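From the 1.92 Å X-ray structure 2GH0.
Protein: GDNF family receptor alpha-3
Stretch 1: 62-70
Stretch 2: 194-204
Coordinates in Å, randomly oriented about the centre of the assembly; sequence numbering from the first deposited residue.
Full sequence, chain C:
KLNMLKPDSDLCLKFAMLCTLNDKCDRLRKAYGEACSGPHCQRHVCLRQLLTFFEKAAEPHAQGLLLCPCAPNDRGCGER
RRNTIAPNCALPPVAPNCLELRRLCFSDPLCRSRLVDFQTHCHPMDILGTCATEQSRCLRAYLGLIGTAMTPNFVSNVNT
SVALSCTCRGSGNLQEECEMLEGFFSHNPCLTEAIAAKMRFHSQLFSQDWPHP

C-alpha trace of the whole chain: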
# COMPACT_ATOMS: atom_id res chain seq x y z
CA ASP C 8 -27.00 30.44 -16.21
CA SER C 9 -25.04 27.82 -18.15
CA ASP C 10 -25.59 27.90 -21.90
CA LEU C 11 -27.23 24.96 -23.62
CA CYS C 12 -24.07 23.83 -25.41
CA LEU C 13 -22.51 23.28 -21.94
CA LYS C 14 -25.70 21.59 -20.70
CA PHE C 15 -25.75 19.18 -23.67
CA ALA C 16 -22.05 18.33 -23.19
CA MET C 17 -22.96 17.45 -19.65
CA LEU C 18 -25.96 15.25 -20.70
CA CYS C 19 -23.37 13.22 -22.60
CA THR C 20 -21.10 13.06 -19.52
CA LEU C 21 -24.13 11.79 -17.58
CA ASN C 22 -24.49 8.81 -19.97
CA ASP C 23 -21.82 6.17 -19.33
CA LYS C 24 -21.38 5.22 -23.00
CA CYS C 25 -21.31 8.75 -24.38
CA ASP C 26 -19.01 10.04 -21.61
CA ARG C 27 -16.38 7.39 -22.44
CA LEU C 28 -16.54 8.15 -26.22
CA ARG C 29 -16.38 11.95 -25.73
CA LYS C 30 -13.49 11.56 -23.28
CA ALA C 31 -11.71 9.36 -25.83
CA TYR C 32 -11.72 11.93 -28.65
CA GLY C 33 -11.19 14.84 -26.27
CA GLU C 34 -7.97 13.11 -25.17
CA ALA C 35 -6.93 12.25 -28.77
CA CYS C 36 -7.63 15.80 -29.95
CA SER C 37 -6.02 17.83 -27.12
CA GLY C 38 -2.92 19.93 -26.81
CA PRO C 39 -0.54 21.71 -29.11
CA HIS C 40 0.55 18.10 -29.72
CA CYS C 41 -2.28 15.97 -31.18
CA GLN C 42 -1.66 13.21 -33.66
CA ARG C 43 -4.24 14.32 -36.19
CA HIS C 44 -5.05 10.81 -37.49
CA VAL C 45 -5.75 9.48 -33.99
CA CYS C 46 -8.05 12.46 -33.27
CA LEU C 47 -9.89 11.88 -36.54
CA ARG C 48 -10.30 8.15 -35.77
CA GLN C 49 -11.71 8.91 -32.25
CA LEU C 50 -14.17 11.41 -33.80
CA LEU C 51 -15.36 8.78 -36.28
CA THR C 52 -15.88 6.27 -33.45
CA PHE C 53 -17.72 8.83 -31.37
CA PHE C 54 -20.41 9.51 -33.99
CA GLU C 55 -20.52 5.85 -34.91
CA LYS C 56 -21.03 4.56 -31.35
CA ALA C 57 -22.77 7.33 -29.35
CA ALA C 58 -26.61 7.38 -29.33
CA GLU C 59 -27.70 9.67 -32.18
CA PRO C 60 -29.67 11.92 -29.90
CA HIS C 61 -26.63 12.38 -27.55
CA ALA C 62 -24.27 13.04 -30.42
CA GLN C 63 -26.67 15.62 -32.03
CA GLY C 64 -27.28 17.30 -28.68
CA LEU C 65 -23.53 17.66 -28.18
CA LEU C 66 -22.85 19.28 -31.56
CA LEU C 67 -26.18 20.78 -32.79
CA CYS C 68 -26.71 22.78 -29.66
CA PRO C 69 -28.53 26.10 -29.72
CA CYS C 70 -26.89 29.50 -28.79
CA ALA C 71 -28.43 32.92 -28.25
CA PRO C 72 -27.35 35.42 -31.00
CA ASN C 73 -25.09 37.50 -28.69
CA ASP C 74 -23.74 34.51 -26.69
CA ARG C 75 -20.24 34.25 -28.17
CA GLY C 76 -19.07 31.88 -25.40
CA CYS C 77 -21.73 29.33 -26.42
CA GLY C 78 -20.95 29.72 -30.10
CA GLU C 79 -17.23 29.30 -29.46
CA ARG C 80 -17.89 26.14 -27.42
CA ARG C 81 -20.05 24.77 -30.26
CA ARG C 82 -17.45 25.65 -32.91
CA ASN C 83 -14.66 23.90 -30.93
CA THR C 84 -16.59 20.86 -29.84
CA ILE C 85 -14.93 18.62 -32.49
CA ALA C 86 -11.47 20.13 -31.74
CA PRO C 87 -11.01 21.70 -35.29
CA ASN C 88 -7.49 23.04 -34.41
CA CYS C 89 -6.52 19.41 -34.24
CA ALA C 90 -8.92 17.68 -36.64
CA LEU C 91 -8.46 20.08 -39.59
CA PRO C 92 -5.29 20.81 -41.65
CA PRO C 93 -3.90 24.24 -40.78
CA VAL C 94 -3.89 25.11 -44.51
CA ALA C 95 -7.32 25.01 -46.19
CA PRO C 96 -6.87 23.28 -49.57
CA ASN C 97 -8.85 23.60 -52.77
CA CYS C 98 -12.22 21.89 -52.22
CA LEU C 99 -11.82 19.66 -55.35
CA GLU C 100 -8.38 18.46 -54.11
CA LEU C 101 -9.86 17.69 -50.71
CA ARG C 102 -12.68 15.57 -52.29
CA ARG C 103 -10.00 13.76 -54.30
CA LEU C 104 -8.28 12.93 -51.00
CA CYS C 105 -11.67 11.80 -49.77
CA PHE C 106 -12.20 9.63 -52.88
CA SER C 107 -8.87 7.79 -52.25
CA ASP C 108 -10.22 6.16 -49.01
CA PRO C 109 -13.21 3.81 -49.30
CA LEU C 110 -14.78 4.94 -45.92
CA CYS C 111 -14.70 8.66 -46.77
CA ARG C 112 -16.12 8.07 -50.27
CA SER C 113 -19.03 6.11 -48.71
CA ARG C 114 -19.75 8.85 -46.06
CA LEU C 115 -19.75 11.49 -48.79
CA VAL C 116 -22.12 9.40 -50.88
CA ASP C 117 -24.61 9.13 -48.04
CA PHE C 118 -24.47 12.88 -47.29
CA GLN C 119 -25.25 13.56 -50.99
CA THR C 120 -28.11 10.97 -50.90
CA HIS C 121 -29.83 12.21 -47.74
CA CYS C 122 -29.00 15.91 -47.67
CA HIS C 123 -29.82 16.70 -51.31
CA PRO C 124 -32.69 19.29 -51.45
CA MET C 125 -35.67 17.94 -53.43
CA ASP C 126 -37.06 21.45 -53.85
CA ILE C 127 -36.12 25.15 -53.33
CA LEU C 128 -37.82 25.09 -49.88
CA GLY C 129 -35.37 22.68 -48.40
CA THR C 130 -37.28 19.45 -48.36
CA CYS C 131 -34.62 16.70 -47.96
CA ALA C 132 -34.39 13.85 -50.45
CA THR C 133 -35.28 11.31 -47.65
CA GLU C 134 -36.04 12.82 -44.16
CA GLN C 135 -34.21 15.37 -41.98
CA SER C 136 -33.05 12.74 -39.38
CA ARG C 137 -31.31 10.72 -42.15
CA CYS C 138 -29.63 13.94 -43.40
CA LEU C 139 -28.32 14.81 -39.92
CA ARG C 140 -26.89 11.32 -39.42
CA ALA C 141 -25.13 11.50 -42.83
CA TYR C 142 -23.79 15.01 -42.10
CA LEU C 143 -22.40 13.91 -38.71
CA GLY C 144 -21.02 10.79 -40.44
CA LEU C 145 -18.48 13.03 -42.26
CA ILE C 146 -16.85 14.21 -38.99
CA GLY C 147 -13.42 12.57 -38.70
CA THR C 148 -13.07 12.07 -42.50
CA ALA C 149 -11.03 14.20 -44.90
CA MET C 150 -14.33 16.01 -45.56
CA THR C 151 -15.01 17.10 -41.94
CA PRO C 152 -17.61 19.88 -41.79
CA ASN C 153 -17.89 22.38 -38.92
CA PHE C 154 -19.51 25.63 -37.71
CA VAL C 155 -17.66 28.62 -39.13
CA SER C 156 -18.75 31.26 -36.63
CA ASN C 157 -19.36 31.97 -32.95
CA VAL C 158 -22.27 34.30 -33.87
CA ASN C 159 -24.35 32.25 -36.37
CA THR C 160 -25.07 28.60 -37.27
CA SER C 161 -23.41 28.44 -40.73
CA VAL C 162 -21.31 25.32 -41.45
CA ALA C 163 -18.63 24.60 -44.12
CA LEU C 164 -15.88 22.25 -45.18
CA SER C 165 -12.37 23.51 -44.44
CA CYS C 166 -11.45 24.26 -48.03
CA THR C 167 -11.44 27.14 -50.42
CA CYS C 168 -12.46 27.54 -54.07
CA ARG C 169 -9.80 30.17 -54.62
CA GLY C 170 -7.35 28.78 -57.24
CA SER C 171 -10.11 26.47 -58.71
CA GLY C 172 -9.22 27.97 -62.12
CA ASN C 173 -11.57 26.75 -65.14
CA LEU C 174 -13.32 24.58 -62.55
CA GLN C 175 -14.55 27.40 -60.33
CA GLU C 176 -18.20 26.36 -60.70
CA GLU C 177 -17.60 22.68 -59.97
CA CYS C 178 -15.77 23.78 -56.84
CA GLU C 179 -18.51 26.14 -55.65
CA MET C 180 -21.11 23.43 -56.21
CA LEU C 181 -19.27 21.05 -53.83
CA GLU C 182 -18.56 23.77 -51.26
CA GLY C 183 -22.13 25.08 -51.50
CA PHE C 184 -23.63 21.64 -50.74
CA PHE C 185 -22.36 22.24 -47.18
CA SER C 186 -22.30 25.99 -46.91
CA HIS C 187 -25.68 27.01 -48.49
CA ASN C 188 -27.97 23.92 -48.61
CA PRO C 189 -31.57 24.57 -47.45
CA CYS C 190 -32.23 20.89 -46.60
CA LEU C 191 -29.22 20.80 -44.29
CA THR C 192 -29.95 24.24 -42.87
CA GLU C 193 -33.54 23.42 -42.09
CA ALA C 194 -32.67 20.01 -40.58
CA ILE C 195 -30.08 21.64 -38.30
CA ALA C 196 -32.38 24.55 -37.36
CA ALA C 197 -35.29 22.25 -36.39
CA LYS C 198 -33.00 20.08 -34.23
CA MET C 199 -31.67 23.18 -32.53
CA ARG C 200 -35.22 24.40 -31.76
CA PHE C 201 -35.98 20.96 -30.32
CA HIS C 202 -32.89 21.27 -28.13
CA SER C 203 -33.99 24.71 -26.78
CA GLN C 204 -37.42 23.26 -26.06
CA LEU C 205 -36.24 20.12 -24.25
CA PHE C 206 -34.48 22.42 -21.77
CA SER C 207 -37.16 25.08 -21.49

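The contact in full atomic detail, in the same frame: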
# COMPACT_ATOMS: atom_id res chain seq x y z
N ALA C 62 -25.25 12.43 -29.50
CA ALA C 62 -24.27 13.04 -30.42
C ALA C 62 -24.79 14.35 -31.07
O ALA C 62 -24.05 15.37 -31.20
CB ALA C 62 -23.85 11.92 -31.48
N GLN C 63 -26.07 14.38 -31.45
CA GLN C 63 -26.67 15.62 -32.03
C GLN C 63 -26.90 16.70 -31.01
O GLN C 63 -26.79 17.87 -31.32
CB GLN C 63 -28.02 15.21 -32.70
CG GLN C 63 -27.60 14.33 -33.96
CD GLN C 63 -28.74 13.77 -34.73
OE1 GLN C 63 -29.88 14.16 -34.53
NE2 GLN C 63 -28.44 12.84 -35.64
N GLY C 64 -27.16 16.32 -29.77
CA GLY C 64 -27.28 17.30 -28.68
C GLY C 64 -25.92 17.98 -28.45
O GLY C 64 -25.85 19.21 -28.24
N LEU C 65 -24.88 17.18 -28.46
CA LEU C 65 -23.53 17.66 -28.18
C LEU C 65 -23.13 18.74 -29.23
O LEU C 65 -22.58 19.83 -28.94
CB LEU C 65 -22.57 16.46 -28.27
CG LEU C 65 -21.11 16.85 -27.99
CD1 LEU C 65 -20.94 17.35 -26.54
CD2 LEU C 65 -20.07 15.76 -28.33
N LEU C 66 -23.35 18.40 -30.48
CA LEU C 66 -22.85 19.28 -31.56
C LEU C 66 -23.84 20.29 -32.08
O LEU C 66 -23.45 21.47 -32.34
CB LEU C 66 -22.37 18.36 -32.68
CG LEU C 66 -21.61 19.08 -33.83
CD1 LEU C 66 -20.46 19.86 -33.31
CD2 LEU C 66 -21.11 17.99 -34.85
N LEU C 67 -25.13 19.92 -32.17
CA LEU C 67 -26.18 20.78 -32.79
C LEU C 67 -26.91 21.48 -31.72
O LEU C 67 -28.11 21.48 -31.65
CB LEU C 67 -27.14 20.00 -33.71
CG LEU C 67 -26.42 19.15 -34.77
CD1 LEU C 67 -27.36 18.33 -35.69
CD2 LEU C 67 -25.46 19.98 -35.62
N CYS C 68 -26.13 22.18 -30.89
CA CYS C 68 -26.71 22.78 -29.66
C CYS C 68 -27.00 24.24 -29.94
O CYS C 68 -26.24 24.94 -30.74
CB CYS C 68 -25.77 22.56 -28.46
SG CYS C 68 -24.06 23.10 -28.76
N PRO C 69 -28.11 24.74 -29.39
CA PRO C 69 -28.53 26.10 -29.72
C PRO C 69 -27.83 27.18 -28.87
O PRO C 69 -27.58 26.93 -27.71
CB PRO C 69 -30.03 26.06 -29.38
CG PRO C 69 -30.14 25.10 -28.28
CD PRO C 69 -29.04 24.06 -28.46
N CYS C 70 -27.56 28.38 -29.46
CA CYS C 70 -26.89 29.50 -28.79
C CYS C 70 -27.68 30.77 -29.05
O CYS C 70 -28.07 31.03 -30.19
CB CYS C 70 -25.46 29.71 -29.31
SG CYS C 70 -24.34 28.31 -28.90
N ALA C 194 -32.83 21.17 -41.45
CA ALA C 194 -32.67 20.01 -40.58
C ALA C 194 -31.94 20.41 -39.30
O ALA C 194 -32.33 20.05 -38.17
CB ALA C 194 -31.88 18.90 -41.33
N ILE C 195 -30.84 21.13 -39.46
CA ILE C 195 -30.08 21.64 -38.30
C ILE C 195 -30.92 22.59 -37.44
O ILE C 195 -30.95 22.48 -36.21
CB ILE C 195 -28.66 22.30 -38.73
CG1 ILE C 195 -27.70 21.17 -39.20
CG2 ILE C 195 -28.08 23.05 -37.54
CD1 ILE C 195 -26.32 21.74 -39.76
N ALA C 196 -31.54 23.55 -38.08
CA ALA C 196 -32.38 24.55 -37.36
C ALA C 196 -33.48 23.90 -36.53
O ALA C 196 -33.73 24.27 -35.36
CB ALA C 196 -32.99 25.48 -38.37
N ALA C 197 -34.17 22.92 -37.13
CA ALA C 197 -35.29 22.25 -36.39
C ALA C 197 -34.75 21.51 -35.14
O ALA C 197 -35.38 21.50 -34.08
CB ALA C 197 -36.04 21.26 -37.33
N LYS C 198 -33.60 20.85 -35.32
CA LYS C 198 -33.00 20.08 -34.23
C LYS C 198 -32.57 21.04 -33.16
O LYS C 198 -32.75 20.77 -31.98
CB LYS C 198 -31.75 19.33 -34.76
CG LYS C 198 -31.13 18.30 -33.74
CD LYS C 198 -32.22 17.36 -33.15
CE LYS C 198 -32.77 16.36 -34.14
NZ LYS C 198 -33.75 15.40 -33.38
N MET C 199 -31.98 22.17 -33.56
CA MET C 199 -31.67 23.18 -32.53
C MET C 199 -32.87 23.71 -31.75
O MET C 199 -32.77 23.94 -30.52
CB MET C 199 -30.82 24.33 -33.15
CG MET C 199 -29.35 23.84 -33.43
SD MET C 199 -28.48 25.32 -33.99
CE MET C 199 -26.88 24.59 -34.38
N ARG C 200 -33.97 24.01 -32.44
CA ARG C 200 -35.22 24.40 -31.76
C ARG C 200 -35.65 23.32 -30.77
O ARG C 200 -36.01 23.59 -29.63
CB ARG C 200 -36.37 24.69 -32.75
CG ARG C 200 -36.29 26.01 -33.70
CD ARG C 200 -37.48 25.85 -34.90
NE ARG C 200 -36.82 26.10 -36.23
CZ ARG C 200 -37.10 25.43 -37.32
NH1 ARG C 200 -37.96 24.47 -37.27
NH2 ARG C 200 -36.50 25.70 -38.48
N PHE C 201 -35.57 22.07 -31.22
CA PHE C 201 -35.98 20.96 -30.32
C PHE C 201 -35.11 20.98 -29.07
O PHE C 201 -35.60 20.86 -27.97
CB PHE C 201 -35.83 19.60 -31.01
CG PHE C 201 -35.88 18.44 -30.05
CD1 PHE C 201 -37.03 18.18 -29.30
CD2 PHE C 201 -34.73 17.62 -29.88
CE1 PHE C 201 -37.06 17.11 -28.36
CE2 PHE C 201 -34.75 16.56 -29.01
CZ PHE C 201 -35.90 16.32 -28.24
N HIS C 202 -33.80 21.13 -29.28
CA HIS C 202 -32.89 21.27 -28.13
C HIS C 202 -33.21 22.41 -27.14
O HIS C 202 -33.18 22.20 -25.90
CB HIS C 202 -31.43 21.36 -28.65
CG HIS C 202 -30.97 20.06 -29.22
ND1 HIS C 202 -29.99 19.97 -30.15
CD2 HIS C 202 -31.40 18.79 -28.98
CE1 HIS C 202 -29.79 18.70 -30.48
NE2 HIS C 202 -30.64 17.96 -29.79
N SER C 203 -33.52 23.59 -27.63
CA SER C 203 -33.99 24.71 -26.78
C SER C 203 -35.26 24.34 -26.00
O SER C 203 -35.44 24.74 -24.82
CB SER C 203 -34.29 25.99 -27.59
OG SER C 203 -33.11 26.31 -28.30
N GLN C 204 -36.13 23.57 -26.65
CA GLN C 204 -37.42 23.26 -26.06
C GLN C 204 -37.34 22.20 -24.98
O GLN C 204 -38.12 22.22 -24.00
CB GLN C 204 -38.39 22.86 -27.16
CG GLN C 204 -38.71 24.03 -28.11
CD GLN C 204 -39.31 23.58 -29.47
OE1 GLN C 204 -39.76 22.42 -29.63
NE2 GLN C 204 -39.34 24.49 -30.42

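This is a compact contact of mixed character in which the end of one helix and the loop that follows it lie against the side of a second helix, fastened by a single side-chain-to-backbone hydrogen bond from His 202 to Leu 67.

The backbone arrangement follows from the axes. Helix 62-66 and helix 194-204 run nearly perpendicular, with 91° between their N-to-C directions, and their axes come no nearer than 10.3 Å. That spacing leaves room for side chains between them, and the closer approach is made by the loop: the CA atoms of Pro 69 and Met 199 are 5.1 Å apart. Together the two stretches bury 459 Å².

Leu 67 is the first residue to leave helical phi/psi (-98/54), although its N still bonds to Gln 63 O at 2.8 Å. Its own carbonyl is turned to the second helix, where His 202 ND1 donates to Leu 67 O at 2.8 Å with an N-H...O angle of 151°. Both the short distance and the fairly straight angle support a good bond, and the acceptor lies at the ring edge, near the ring plane, where an N-H on ND1 points. The same carbonyl touches the Met 199 side chain, with Leu 67 O 3.2 Å from Met 199 CG.

The imidazole also packs against the last turn of the first helix. His 202 CE1 lies 3.4 Å from Gly 64 CA and 3.2 Å from Gln 63 O. An ideal CB on Gly 64 would sit 4.0 Å from His 202 NE2.

Leu 67 has the most area covered of any residue in its stretch, and its CA-to-CB bond points toward the second helix. Its chi1 m, chi2 t side chain places CD2 4.4 Å from Ile 195 CG1 and CD1 4.2 Å from Lys 198 CG, so the aliphatic part of the lysine serves as packing surface. Further along that lysine, Gln 63 OE1 is 3.7 Å from Lys 198 CE, a van der Waals contact.

Pro 69 extends the contact to Ser 203, while sharing Met 199 and His 202 with Leu 67. Its ring meets the helix through Pro 69 CB and Met 199 CB at 4.2 Å, Pro 69 CD and His 202 CB at 3.6 Å, and Pro 69 CG and Ser 203 OG at 3.2 Å. Lacking an N-H, the proline contributes shape rather than a backbone donor. Between these residues, Cys 68 points its CA-to-CB bond away from the second helix and is bonded covalently elsewhere in the structure.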